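Mn transporter subunit (Synechocystis sp. PCC 6803, PDB 3UJP) binds manganese as the solute-binding subunit, MntC, of a manganese transporter and probably hands the ion to the membrane permease. Local coordinates at residues Tyr142-Asn145 with Ile146-Phe150; Asp156-Lys159 with Tyr160-Asn164; Val249-Lys252 with Gly253-Val257. All blocks are in the same frame, centred on the assembly; numbering follows the deposited sequence.

Interaction 1: Tyr142-Asn145 with Ile146-Phe150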
ATOM      1  N   TYR A 142     -13.969  10.318  17.552  1.00 69.64           N
ATOM      2  CA  TYR A 142     -13.838   9.755  16.215  1.00 63.87           C
ATOM      3  C   TYR A 142     -12.841   8.614  16.277  1.00 70.09           C
ATOM      4  O   TYR A 142     -13.143   7.489  15.892  1.00 68.23           O
ATOM      5  CB  TYR A 142     -13.318  10.818  15.263  1.00 65.91           C
ATOM      6  CG  TYR A 142     -14.389  11.662  14.627  1.00 63.53           C
ATOM      7  CD1 TYR A 142     -14.985  11.262  13.440  1.00 63.48           C
ATOM      8  CD2 TYR A 142     -14.804  12.858  15.199  1.00 69.76           C
ATOM      9  CE1 TYR A 142     -15.964  12.020  12.832  1.00 66.89           C
ATOM     10  CE2 TYR A 142     -15.797  13.637  14.589  1.00 69.28           C
ATOM     11  CZ  TYR A 142     -16.369  13.208  13.399  1.00 67.84           C
ATOM     12  OH  TYR A 142     -17.357  13.943  12.763  1.00 67.68           O
ATOM     13  N   VAL A 143     -11.656   8.911  16.810  1.00 74.40           N
ATOM     14  CA  VAL A 143     -10.523   7.981  16.789  1.00 74.09           C
ATOM     15  C   VAL A 143     -10.777   6.771  17.658  1.00 73.53           C
ATOM     16  O   VAL A 143     -10.241   5.702  17.417  1.00 77.19           O
ATOM     17  CB  VAL A 143      -9.189   8.631  17.244  1.00 67.67           C
ATOM     18  CG1 VAL A 143      -8.952   9.955  16.542  1.00 62.20           C
ATOM     19  CG2 VAL A 143      -9.176   8.824  18.755  1.00 73.22           C
ATOM     20  N   GLU A 144     -11.585   6.932  18.688  1.00 72.73           N
ATOM     21  CA  GLU A 144     -11.815   5.799  19.545  1.00 73.25           C
ATOM     22  C   GLU A 144     -12.717   4.822  18.841  1.00 74.84           C
ATOM     23  O   GLU A 144     -12.469   3.614  18.873  1.00 79.73           O
ATOM     24  CB  GLU A 144     -12.471   6.218  20.835  1.00 78.28           C
ATOM     25  CG  GLU A 144     -13.051   5.033  21.568  1.00 76.99           C
ATOM     26  CD  GLU A 144     -11.990   4.216  22.255  1.00 85.96           C
ATOM     27  OE1 GLU A 144     -10.790   4.543  22.081  1.00 85.39           O
ATOM     28  OE2 GLU A 144     -12.353   3.257  22.971  1.00 85.65           O
ATOM     29  N   ASN A 145     -13.768   5.340  18.201  1.00 71.17           N
ATOM     30  CA  ASN A 145     -14.738   4.468  17.509  1.00 70.96           C
ATOM     31  C   ASN A 145     -14.129   3.731  16.328  1.00 66.97           C
ATOM     32  O   ASN A 145     -14.577   2.651  15.959  1.00 69.29           O
ATOM     33  CB  ASN A 145     -15.979   5.245  17.059  1.00 75.23           C
ATOM     34  CG  ASN A 145     -16.741   5.863  18.222  1.00 77.01           C
ATOM     35  OD1 ASN A 145     -16.819   5.289  19.312  1.00 82.03           O
ATOM     36  ND2 ASN A 145     -17.301   7.042  17.993  1.00 71.75           N
ATOM     37  N   ILE A 146     -13.112   4.345  15.732  1.00 71.72           N
ATOM     38  CA  ILE A 146     -12.302   3.708  14.710  1.00 63.59           C
ATOM     39  C   ILE A 146     -11.536   2.566  15.337  1.00 73.29           C
ATOM     40  O   ILE A 146     -11.275   1.549  14.685  1.00 74.81           O
ATOM     41  CB  ILE A 146     -11.264   4.670  14.160  1.00 60.73           C
ATOM     42  CG1 ILE A 146     -11.935   5.850  13.443  1.00 68.61           C
ATOM     43  CG2 ILE A 146     -10.347   3.935  13.245  1.00 62.54           C
ATOM     44  CD1 ILE A 146     -11.000   7.010  13.124  1.00 65.71           C
ATOM     45  N   ARG A 147     -11.174   2.732  16.607  1.00 72.36           N
ATOM     46  CA  ARG A 147     -10.373   1.736  17.282  1.00 72.71           C
ATOM     47  C   ARG A 147     -11.232   0.515  17.535  1.00 78.13           C
ATOM     48  O   ARG A 147     -10.886  -0.589  17.117  1.00 81.38           O
ATOM     49  CB  ARG A 147      -9.815   2.285  18.589  1.00 80.40           C
ATOM     50  CG  ARG A 147      -8.481   1.687  19.024  1.00 78.07           C
ATOM     51  CD  ARG A 147      -8.441   1.644  20.534  1.00 79.53           C
ATOM     52  NE  ARG A 147      -9.481   0.760  21.043  1.00 83.03           N
ATOM     53  CZ  ARG A 147      -9.928   0.754  22.295  1.00 87.28           C
ATOM     54  NH1 ARG A 147     -10.878  -0.093  22.648  1.00 87.81           N
ATOM     55  NH2 ARG A 147      -9.427   1.594  23.197  1.00 91.23           N
ATOM     56  N   GLN A 148     -12.368   0.716  18.192  1.00 76.87           N
ATOM     57  CA  GLN A 148     -13.294  -0.390  18.482  1.00 79.17           C
ATOM     58  C   GLN A 148     -13.726  -1.146  17.230  1.00 77.29           C
ATOM     59  O   GLN A 148     -13.939  -2.355  17.267  1.00 80.20           O
ATOM     60  CB  GLN A 148     -14.549   0.103  19.205  1.00 79.41           C
ATOM     61  CG  GLN A 148     -14.328   0.688  20.581  1.00 76.93           C
ATOM     62  CD  GLN A 148     -15.590   1.361  21.100  1.00 85.38           C
ATOM     63  OE1 GLN A 148     -16.681   1.178  20.545  1.00 88.07           O
ATOM     64  NE2 GLN A 148     -15.448   2.158  22.165  1.00 88.16           N
ATOM     65  N   ALA A 149     -13.872  -0.418  16.132  1.00 76.67           N
ATOM     66  CA  ALA A 149     -14.358  -0.996  14.888  1.00 73.32           C
ATOM     67  C   ALA A 149     -13.321  -1.941  14.328  1.00 78.32           C
ATOM     68  O   ALA A 149     -13.670  -2.944  13.704  1.00 79.49           O
ATOM     69  CB  ALA A 149     -14.666   0.091  13.893  1.00 72.67           C
ATOM     70  N   PHE A 150     -12.049  -1.596  14.562  1.00 78.66           N
ATOM     71  CA  PHE A 150     -10.896  -2.344  14.046  1.00 75.38           C
ATOM     72  C   PHE A 150     -10.534  -3.565  14.894  1.00 77.73           C
ATOM     73  O   PHE A 150     -10.046  -4.560  14.353  1.00 80.13           O
ATOM     74  CB  PHE A 150      -9.660  -1.459  13.978  1.00 72.73           C
ATOM     75  CG  PHE A 150      -9.653  -0.499  12.847  1.00 70.85           C
ATOM     76  CD1 PHE A 150     -10.766  -0.295  12.082  1.00 73.97           C
ATOM     77  CD2 PHE A 150      -8.512   0.208  12.552  1.00 74.63           C
ATOM     78  CE1 PHE A 150     -10.742   0.590  11.050  1.00 65.79           C
ATOM     79  CE2 PHE A 150      -8.480   1.085  11.526  1.00 70.41           C
ATOM     80  CZ  PHE A 150      -9.598   1.280  10.773  1.00 68.19           C
TER
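I146 starts the walk: its N donates to Y142 O at 3.1 Å in the plane of that carbonyl, an i to i+4 bond of the alpha-helix 136-153. CG1 of I146, beside its own backbone N at chi1 -64°, turns back along the helix and packs beside the same oxygen, while CD1 comes 3.8 Å from V143 CA. The I146 side chain also packs on V45 of helix 39-49, where Y142 and V143 both meet M44. The Y142 hydroxyl reaches away to N87.

R147 N is shared weakly between V143 O and E144 O, and the R147 side chain runs alongside that of E144, pointing the same way. E144 OE2 sits over one face of the guanidinium, 3.4 Å from R147 NH2, with the carboxylate and guanidinium planes 75° apart: a salt bridge of charges alone, no N-H aimed at the oxygen.

Q148 N bonds to E144 O at 3.0 Å, and its extended side chain crosses that of E144. A149 N carries the helical bonding on to N145 O; N145 ND2 is held outside by E112 O. The E144 carboxylate has a second partner: Q148 NE2 donates a weak hydrogen bond to E144 OE2, 3.4 Å away.

Interaction 2: Asp156-Lys159 with Tyr160-Asn164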
ATOM      1  N   ASP A 156      -6.988 -10.007  15.750  1.00 86.85           N
ATOM      2  CA  ASP A 156      -5.616 -10.516  15.760  1.00 90.24           C
ATOM      3  C   ASP A 156      -4.616  -9.386  16.076  1.00 84.62           C
ATOM      4  O   ASP A 156      -3.713  -9.533  16.897  1.00 81.67           O
ATOM      5  CB  ASP A 156      -5.268 -11.194  14.417  1.00 90.37           C
ATOM      6  CG  ASP A 156      -6.069 -12.474  14.156  1.00106.29           C
ATOM      7  OD1 ASP A 156      -6.744 -12.976  15.083  1.00110.88           O
ATOM      8  OD2 ASP A 156      -6.006 -12.981  13.012  1.00104.33           O
ATOM      9  N   ASN A 157      -4.810  -8.243  15.428  1.00 77.71           N
ATOM     10  CA  ASN A 157      -3.875  -7.133  15.521  1.00 73.12           C
ATOM     11  C   ASN A 157      -4.272  -6.039  16.504  1.00 77.34           C
ATOM     12  O   ASN A 157      -3.658  -4.987  16.530  1.00 77.42           O
ATOM     13  CB  ASN A 157      -3.668  -6.540  14.138  1.00 70.84           C
ATOM     14  CG  ASN A 157      -3.029  -7.527  13.191  1.00 77.30           C
ATOM     15  OD1 ASN A 157      -2.101  -8.247  13.557  1.00 75.06           O
ATOM     16  ND2 ASN A 157      -3.540  -7.588  11.972  1.00 83.11           N
ATOM     17  N   ALA A 158      -5.288  -6.301  17.312  1.00 75.25           N
ATOM     18  CA  ALA A 158      -5.760  -5.375  18.337  1.00 69.73           C
ATOM     19  C   ALA A 158      -4.673  -4.494  18.914  1.00 76.68           C
ATOM     20  O   ALA A 158      -4.842  -3.260  18.984  1.00 81.37           O
ATOM     21  CB  ALA A 158      -6.435  -6.139  19.466  1.00 71.10           C
ATOM     22  N   LYS A 159      -3.576  -5.138  19.343  1.00 76.99           N
ATOM     23  CA  LYS A 159      -2.500  -4.492  20.110  1.00 76.33           C
ATOM     24  C   LYS A 159      -1.978  -3.278  19.367  1.00 80.39           C
ATOM     25  O   LYS A 159      -1.746  -2.226  19.970  1.00 80.41           O
ATOM     26  CB  LYS A 159      -1.367  -5.474  20.409  1.00 75.68           C
ATOM     27  CG  LYS A 159      -0.566  -5.893  19.193  1.00 83.27           C
ATOM     28  CD  LYS A 159       0.470  -6.974  19.529  1.00 91.40           C
ATOM     29  CE  LYS A 159       0.487  -8.061  18.440  1.00101.77           C
ATOM     30  NZ  LYS A 159       1.260  -9.293  18.797  1.00101.39           N
ATOM     31  N   TYR A 160      -1.829  -3.431  18.049  1.00 76.56           N
ATOM     32  CA  TYR A 160      -1.461  -2.335  17.170  1.00 77.08           C
ATOM     33  C   TYR A 160      -2.486  -1.194  17.199  1.00 75.23           C
ATOM     34  O   TYR A 160      -2.111  -0.048  17.461  1.00 75.46           O
ATOM     35  CB  TYR A 160      -1.227  -2.845  15.749  1.00 78.27           C
ATOM     36  CG  TYR A 160      -0.047  -3.801  15.632  1.00 83.10           C
ATOM     37  CD1 TYR A 160      -0.179  -5.156  15.928  1.00 85.75           C
ATOM     38  CD2 TYR A 160       1.197  -3.347  15.222  1.00 84.42           C
ATOM     39  CE1 TYR A 160       0.904  -6.033  15.819  1.00 89.87           C
ATOM     40  CE2 TYR A 160       2.288  -4.213  15.118  1.00 93.72           C
ATOM     41  CZ  TYR A 160       2.136  -5.556  15.412  1.00 93.87           C
ATOM     42  OH  TYR A 160       3.224  -6.406  15.295  1.00 88.43           O
ATOM     43  N   TYR A 161      -3.767  -1.488  16.957  1.00 68.78           N
ATOM     44  CA  TYR A 161      -4.806  -0.439  16.995  1.00 70.30           C
ATOM     45  C   TYR A 161      -4.817   0.386  18.278  1.00 75.55           C
ATOM     46  O   TYR A 161      -4.972   1.611  18.233  1.00 73.90           O
ATOM     47  CB  TYR A 161      -6.199  -1.003  16.710  1.00 68.16           C
ATOM     48  CG  TYR A 161      -6.214  -1.824  15.452  1.00 63.07           C
ATOM     49  CD1 TYR A 161      -5.691  -1.315  14.293  1.00 66.34           C
ATOM     50  CD2 TYR A 161      -6.660  -3.140  15.446  1.00 66.58           C
ATOM     51  CE1 TYR A 161      -5.656  -2.063  13.150  1.00 72.15           C
ATOM     52  CE2 TYR A 161      -6.611  -3.896  14.319  1.00 63.00           C
ATOM     53  CZ  TYR A 161      -6.115  -3.351  13.161  1.00 70.61           C
ATOM     54  OH  TYR A 161      -6.068  -4.077  11.981  1.00 79.48           O
ATOM     55  N   ASN A 162      -4.652  -0.259  19.422  1.00 70.94           N
ATOM     56  CA  ASN A 162      -4.579   0.510  20.651  1.00 72.61           C
ATOM     57  C   ASN A 162      -3.336   1.375  20.675  1.00 76.52           C
ATOM     58  O   ASN A 162      -3.368   2.529  21.091  1.00 75.93           O
ATOM     59  CB  ASN A 162      -4.580  -0.416  21.852  1.00 76.41           C
ATOM     60  CG  ASN A 162      -5.749  -1.351  21.843  1.00 81.59           C
ATOM     61  OD1 ASN A 162      -5.696  -2.423  21.236  1.00 79.64           O
ATOM     62  ND2 ASN A 162      -6.833  -0.942  22.502  1.00 84.90           N
ATOM     63  N   ALA A 163      -2.233   0.802  20.226  1.00 77.99           N
ATOM     64  CA  ALA A 163      -0.967   1.493  20.248  1.00 69.66           C
ATOM     65  C   ALA A 163      -0.973   2.660  19.291  1.00 70.79           C
ATOM     66  O   ALA A 163      -0.341   3.666  19.557  1.00 80.97           O
ATOM     67  CB  ALA A 163       0.123   0.552  19.884  1.00 71.88           C
ATOM     68  N   ASN A 164      -1.662   2.520  18.162  1.00 66.54           N
ATOM     69  CA  ASN A 164      -1.757   3.603  17.195  1.00 64.33           C
ATOM     70  C   ASN A 164      -2.770   4.615  17.695  1.00 67.82           C
ATOM     71  O   ASN A 164      -2.573   5.812  17.573  1.00 67.71           O
ATOM     72  CB  ASN A 164      -2.181   3.091  15.806  1.00 65.66           C
ATOM     73  CG  ASN A 164      -1.147   2.172  15.158  1.00 65.12           C
ATOM     74  OD1 ASN A 164       0.036   2.268  15.434  1.00 74.94           O
ATOM     75  ND2 ASN A 164      -1.602   1.286  14.279  1.00 68.77           N
TER
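K159 and Y160 lie side by side and point the same way, so the lysine's methylenes run along the tyrosine ring. At chi1 69° K159 CG sits between its own backbone N and carbonyl carbon, which brings it 3.4 Å from Y160 CD1. Further out on the lysine, K159 CE comes 3.3 Å from Y160 CE1, approaching the ring obliquely. Near the same CD1 corner, N157 O lies at the ring edge, in its plane, and it also takes a weak hydrogen bond from Y160 N at 2.8 Å.

Y161 turns its ring to N157 in another way. N157 O stands over one of its faces, and N157 CB comes 4.0 Å from Y161 CE2. One backbone oxygen meets two neighbouring tyrosines, one at its edge and the other over its face. Beyond these two segments, Y161 makes an edge-to-face contact with F150 of helix 136-153, and K159 and N162 pack on D126 of the second subunit.

Regular i to i+4 bonds follow: N162 N bonds to A158 O at 3.0 Å, nearly straight, and A163 N to K159 O at 3.1 Å. A zinc ion lies about 5 Å from the Y160 side chain. The arrangement is that of the N-terminal end of an alpha-helix, here the long helix 158-183, with aromatic side chains packed back against the residues that lead into it.

Interaction 3: Val249-Lys252 with Gly253-Val257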
ATOM      1  N   VAL A 249     -16.078  24.255  -2.187  1.00 68.61           N
ATOM      2  CA  VAL A 249     -17.239  25.033  -2.590  1.00 68.58           C
ATOM      3  C   VAL A 249     -16.819  26.227  -3.423  1.00 76.44           C
ATOM      4  O   VAL A 249     -15.653  26.329  -3.809  1.00 80.37           O
ATOM      5  CB  VAL A 249     -18.001  25.536  -1.361  1.00 70.51           C
ATOM      6  CG1 VAL A 249     -18.406  24.359  -0.503  1.00 70.41           C
ATOM      7  CG2 VAL A 249     -17.130  26.483  -0.558  1.00 71.98           C
ATOM      8  N   SER A 250     -17.774  27.135  -3.650  1.00 82.24           N
ATOM      9  CA  SER A 250     -17.675  28.276  -4.578  1.00 78.66           C
ATOM     10  C   SER A 250     -17.063  29.531  -3.941  1.00 73.11           C
ATOM     11  O   SER A 250     -17.610  30.091  -2.993  1.00 81.26           O
ATOM     12  CB  SER A 250     -19.088  28.587  -5.115  1.00 80.75           C
ATOM     13  OG  SER A 250     -19.136  29.750  -5.913  1.00 85.78           O
ATOM     14  N   ASP A 251     -15.937  29.996  -4.459  1.00 78.39           N
ATOM     15  CA  ASP A 251     -15.331  31.216  -3.910  1.00 84.32           C
ATOM     16  C   ASP A 251     -16.064  32.470  -4.392  1.00 81.68           C
ATOM     17  O   ASP A 251     -15.970  33.525  -3.787  1.00 81.90           O
ATOM     18  CB  ASP A 251     -13.828  31.295  -4.233  1.00 82.65           C
ATOM     19  CG  ASP A 251     -13.547  31.346  -5.742  1.00 88.93           C
ATOM     20  OD1 ASP A 251     -14.451  31.018  -6.553  1.00 90.06           O
ATOM     21  OD2 ASP A 251     -12.409  31.705  -6.122  1.00 89.95           O
ATOM     22  N   LYS A 252     -16.808  32.328  -5.477  1.00 85.43           N
ATOM     23  CA  LYS A 252     -17.490  33.450  -6.126  1.00 83.18           C
ATOM     24  C   LYS A 252     -18.367  34.328  -5.225  1.00 85.86           C
ATOM     25  O   LYS A 252     -18.412  35.553  -5.380  1.00 85.69           O
ATOM     26  CB  LYS A 252     -18.306  32.933  -7.305  1.00 83.83           C
ATOM     27  CG  LYS A 252     -17.470  32.150  -8.311  1.00 90.42           C
ATOM     28  CD  LYS A 252     -18.323  31.685  -9.482  1.00 99.94           C
ATOM     29  CE  LYS A 252     -19.557  30.880  -9.017  1.00108.21           C
ATOM     30  NZ  LYS A 252     -20.443  30.394 -10.145  1.00102.39           N
ATOM     31  N   GLY A 253     -19.071  33.711  -4.286  1.00 85.19           N
ATOM     32  CA  GLY A 253     -19.904  34.471  -3.379  1.00 80.56           C
ATOM     33  C   GLY A 253     -19.102  35.214  -2.330  1.00 86.28           C
ATOM     34  O   GLY A 253     -19.451  36.339  -1.964  1.00 85.20           O
ATOM     35  N   GLN A 254     -18.034  34.583  -1.833  1.00 89.48           N
ATOM     36  CA  GLN A 254     -17.202  35.168  -0.773  1.00 83.70           C
ATOM     37  C   GLN A 254     -16.346  36.297  -1.301  1.00 86.87           C
ATOM     38  O   GLN A 254     -16.296  37.384  -0.718  1.00 83.90           O
ATOM     39  CB  GLN A 254     -16.270  34.125  -0.185  1.00 81.00           C
ATOM     40  CG  GLN A 254     -15.645  34.566   1.109  1.00 79.83           C
ATOM     41  CD  GLN A 254     -16.625  34.524   2.259  1.00 76.48           C
ATOM     42  OE1 GLN A 254     -16.438  33.775   3.214  1.00 78.68           O
ATOM     43  NE2 GLN A 254     -17.685  35.328   2.174  1.00 75.70           N
ATOM     44  N   LYS A 255     -15.647  36.014  -2.394  1.00 89.86           N
ATOM     45  CA  LYS A 255     -15.010  37.057  -3.181  1.00 90.60           C
ATOM     46  C   LYS A 255     -15.933  38.291  -3.379  1.00 94.08           C
ATOM     47  O   LYS A 255     -15.480  39.431  -3.226  1.00 93.27           O
ATOM     48  CB  LYS A 255     -14.507  36.485  -4.516  1.00 85.93           C
ATOM     49  CG  LYS A 255     -13.180  35.743  -4.373  1.00 91.90           C
ATOM     50  CD  LYS A 255     -12.685  35.187  -5.693  1.00 86.83           C
ATOM     51  CE  LYS A 255     -11.302  34.565  -5.534  1.00 81.01           C
ATOM     52  NZ  LYS A 255     -10.898  33.781  -6.751  1.00 91.78           N
ATOM     53  N   GLN A 256     -17.213  38.066  -3.695  1.00 96.27           N
ATOM     54  CA  GLN A 256     -18.201  39.154  -3.806  1.00 92.73           C
ATOM     55  C   GLN A 256     -18.189  40.065  -2.571  1.00 91.06           C
ATOM     56  O   GLN A 256     -17.951  41.268  -2.666  1.00 97.19           O
ATOM     57  CB  GLN A 256     -19.626  38.601  -3.995  1.00 91.69           C
ATOM     58  CG  GLN A 256     -19.963  37.986  -5.363  1.00 96.03           C
ATOM     59  CD  GLN A 256     -21.451  37.617  -5.495  1.00 99.73           C
ATOM     60  OE1 GLN A 256     -22.325  38.316  -4.969  1.00 91.06           O
ATOM     61  NE2 GLN A 256     -21.734  36.511  -6.190  1.00 94.80           N
ATOM     62  N   VAL A 257     -18.468  39.479  -1.413  1.00 86.53           N
ATOM     63  CA  VAL A 257     -18.497  40.222  -0.159  1.00 90.40           C
ATOM     64  C   VAL A 257     -17.118  40.807   0.205  1.00 90.57           C
ATOM     65  O   VAL A 257     -16.963  41.496   1.216  1.00 90.44           O
ATOM     66  CB  VAL A 257     -19.066  39.345   1.006  1.00 84.31           C
ATOM     67  CG1 VAL A 257     -19.449  37.967   0.497  1.00 81.13           C
ATOM     68  CG2 VAL A 257     -18.072  39.255   2.168  1.00 80.32           C
TER
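D251 and K255 pair through a salt bridge, K255 NZ to D251 OD2 at 2.6 Å. The ammonium meets the oxygen from above the carboxylate plane, 35° out of it, and the two side chains cross on the way. D251 CG sits between its backbone N and carbonyl carbon (chi1 62°), which carries the carboxylate round to the lysine; K255 reaches it with a chain fully extended beyond CG.

The same two residues are joined again through the backbone. K255 N donates to D251 O at 2.9 Å, with the donor almost in line with the C=O bond. Side chain and main chain thus bridge the same four-residue step. An alanine in place of K255 would probably leave the D251 carboxylate without its charged mate in these two segments and free to turn, with the backbone bond alone left to join the pair.

Outward from this pair, the lysine's own methylenes lie against D251: K255 CD is 3.5 Å from D251 OD2, and K255 CB 3.4 Å from D251 O. Q254 CB lies 3.7 Å from the same D251 O. The Q254 side chain leads off to pack on V231 of helix 225-236 and on I243 and F265 of strands 242-246 and 264-269, while K255 also touches F265.

All this marks the start of a short alpha-helix, 252-256, entered from the loop after strand 242-246, with an i to i+4 Asp-Lys salt bridge spanning its N-terminal end.

In the fold
From the N terminus the chain reaches interaction 1 in helix 136-153, passes a short connection to interaction 2 at the start of helix 158-183, and arrives much later at interaction 3, where the loop after strand 242-246 runs into helix 252-256. Each contact is local and closes no long loop; the three follow in series, and none nests in or crosses another. Interactions 1 and 2, with centres about 11 Å apart, touch where consecutive helices pack: R147 CG lies 3.6 Å from Y161 O. Interaction 3 stands on the opposite side of the chain's centre, its nearest atoms about 17 Å from interaction 1, beside strands 242-246 and 264-269.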